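Local coordinates for protein GH26C (Muricauda sp. MAR_2010_75, PDB 6Q78) that probably hydrolyses internal beta-1,4-mannosidic linkages in mannans, as a family 26 glycoside hydrolase with a TIM-barrel fold, at residues F267-D272 and D289-M294. Numbering follows the deposited sequence.
Sequences FAFSPD and DFVDIM
Two neighbouring parallel strands of the TIM barrel, 265-269 and 293-298, meet here, with F267, A268 and F269 set against V291, D292 and I293. They belong to one beta-alpha-beta unit. Strand 293-298 starts at this contact, and D292 lies just ahead of it. The D292 carboxylate reaches back to strand 265-269. Its CG stands anti to the carbonyl carbon and beside its own backbone N (chi1 -69°), and from there OD2 accepts a hydrogen bond from F267 N at 2.9 Å through the anti lone pair. OD2 also lies at the edge of the F267 ring, 3.7 Å from CD2. The other oxygen, OD1, accepts a hydrogen bond from V58 N. F267 O takes two donors, D292 N at 2.8 Å in the carbonyl plane and I293 N at 3.0 Å, tilted 23° from it. Two residues on, F269 N gives a nearly straight bond (169°) to I293 O at 2.9 Å. A268 and I293 share one sheet face and touch CB to CB at 3.8 Å, beside I221 of strand 220-223. On the other face, F269 CB rests against both methyls of V291, while its ring turns away to meet F228 and Y285. D292 thus uses both carboxylate oxygens as acceptors for backbone N-H groups, tying the loop just ahead of strand 293-298 to F267 and V58. The contact is buried, so these bonds satisfy polar groups largely shielded from water, although F290 O has no partner.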
loop_
_atom_site.group_PDB
_atom_site.type_symbol
_atom_site.label_atom_id
_atom_site.label_comp_id
_atom_site.label_asym_id
_atom_site.label_seq_id
_atom_site.Cartn_x
_atom_site.Cartn_y
_atom_site.Cartn_z
ATOM N N PHE A 267 4.338 6.737 6.234
ATOM C CA PHE A 267 5.074 6.566 4.982
ATOM C C PHE A 267 5.559 5.133 4.820
ATOM O O PHE A 267 6.216 4.590 5.722
ATOM C CB PHE A 267 6.278 7.528 4.946
ATOM C CG PHE A 267 5.872 8.965 4.981
ATOM C CD1 PHE A 267 5.565 9.642 3.805
ATOM C CD2 PHE A 267 5.740 9.629 6.185
ATOM C CE1 PHE A 267 5.135 10.982 3.826
ATOM C CE2 PHE A 267 5.329 10.958 6.222
ATOM C CZ PHE A 267 5.036 11.620 5.030
ATOM N N ALA A 268 5.260 4.535 3.661
ATOM C CA ALA A 268 5.565 3.134 3.378
ATOM C C ALA A 268 6.516 3.020 2.191
ATOM O O ALA A 268 6.254 3.570 1.126
ATOM C CB ALA A 268 4.257 2.379 3.056
ATOM N N PHE A 269 7.589 2.253 2.382
ATOM C CA PHE A 269 8.628 1.981 1.398
ATOM C C PHE A 269 8.420 0.558 0.901
ATOM O O PHE A 269 8.370 -0.374 1.715
ATOM C CB PHE A 269 9.975 2.053 2.150
ATOM C CG PHE A 269 11.195 1.611 1.360
ATOM C CD1 PHE A 269 11.806 2.485 0.453
ATOM C CD2 PHE A 269 11.788 0.374 1.606
ATOM C CE1 PHE A 269 12.972 2.104 -0.238
ATOM C CE2 PHE A 269 12.953 -0.010 0.912
ATOM C CZ PHE A 269 13.532 0.850 -0.014
ATOM N N SER A 270 8.356 0.353 -0.410
ATOM C CA SER A 270 8.094 -1.007 -0.903
ATOM C C SER A 270 8.693 -1.283 -2.266
ATOM O O SER A 270 8.140 -0.876 -3.302
ATOM C CB SER A 270 6.608 -1.348 -0.884
ATOM O OG SER A 270 5.945 -0.516 -1.805
ATOM N N PRO A 271 9.795 -2.032 -2.312
ATOM C CA PRO A 271 10.258 -2.613 -3.584
ATOM C C PRO A 271 9.299 -3.717 -4.001
ATOM O O PRO A 271 8.355 -4.066 -3.266
ATOM C CB PRO A 271 11.614 -3.233 -3.223
ATOM C CG PRO A 271 11.456 -3.590 -1.721
ATOM C CD PRO A 271 10.607 -2.438 -1.150
ATOM N N ASP A 272 9.548 -4.276 -5.181
ATOM C CA ASP A 272 8.936 -5.535 -5.579
ATOM C C ASP A 272 9.732 -6.642 -4.894
ATOM O O ASP A 272 10.083 -6.474 -3.727
ATOM C CB ASP A 272 8.952 -5.648 -7.096
ATOM C CG ASP A 272 7.882 -6.565 -7.631
ATOM O OD1 ASP A 272 8.181 -7.771 -7.781
ATOM O OD2 ASP A 272 6.762 -6.088 -7.941
ATOM N N ASP A 289 14.608 7.766 9.495
ATOM C CA ASP A 289 13.860 9.009 9.714
ATOM C C ASP A 289 12.799 9.279 8.647
ATOM O O ASP A 289 12.052 10.259 8.770
ATOM C CB ASP A 289 14.819 10.210 9.752
ATOM C CG ASP A 289 15.741 10.174 10.943
ATOM O OD1 ASP A 289 16.767 10.878 10.914
ATOM O OD2 ASP A 289 15.437 9.437 11.898
ATOM N N PHE A 290 12.701 8.440 7.627
ATOM C CA PHE A 290 11.859 8.724 6.474
ATOM C C PHE A 290 10.842 7.636 6.172
ATOM O O PHE A 290 10.020 7.824 5.273
ATOM C CB PHE A 290 12.761 8.952 5.245
ATOM C CG PHE A 290 13.588 10.182 5.349
ATOM C CD1 PHE A 290 13.032 11.429 5.085
ATOM C CD2 PHE A 290 14.905 10.117 5.791
ATOM C CE1 PHE A 290 13.789 12.588 5.228
ATOM C CE2 PHE A 290 15.665 11.276 5.905
ATOM C CZ PHE A 290 15.102 12.505 5.637
ATOM N N VAL A 291 10.841 6.528 6.911
ATOM C CA VAL A 291 9.994 5.382 6.587
ATOM C C VAL A 291 9.337 4.900 7.876
ATOM O O VAL A 291 10.027 4.718 8.886
ATOM C CB VAL A 291 10.816 4.243 5.960
ATOM C CG1 VAL A 291 9.948 3.001 5.832
ATOM C CG2 VAL A 291 11.374 4.661 4.599
ATOM N N ASP A 292 8.015 4.665 7.817
ATOM C CA ASP A 292 7.263 4.061 8.928
ATOM C C ASP A 292 6.965 2.583 8.699
ATOM O O ASP A 292 6.972 1.782 9.647
ATOM C CB ASP A 292 5.915 4.754 9.077
ATOM C CG ASP A 292 6.033 6.190 9.587
ATOM O OD1 ASP A 292 6.639 6.386 10.692
ATOM O OD2 ASP A 292 5.511 7.105 8.899
ATOM N N ILE A 293 6.629 2.233 7.455
ATOM C CA ILE A 293 6.239 0.878 7.077
ATOM C C ILE A 293 7.255 0.354 6.072
ATOM O O ILE A 293 7.503 0.997 5.046
ATOM C CB ILE A 293 4.812 0.835 6.514
ATOM C CG1 ILE A 293 3.828 1.131 7.663
ATOM C CG2 ILE A 293 4.565 -0.551 5.849
ATOM C CD1 ILE A 293 2.569 1.899 7.284
ATOM N N MET A 294 7.850 -0.782 6.384
ATOM C CA MET A 294 8.749 -1.486 5.472
ATOM C C MET A 294 7.915 -2.539 4.774
ATOM O O MET A 294 7.454 -3.503 5.404
ATOM C CB MET A 294 9.893 -2.148 6.244
ATOM C CG MET A 294 10.943 -1.164 6.655
ATOM S SD MET A 294 12.157 -1.933 7.723
ATOM C CE MET A 294 13.553 -0.860 7.313
#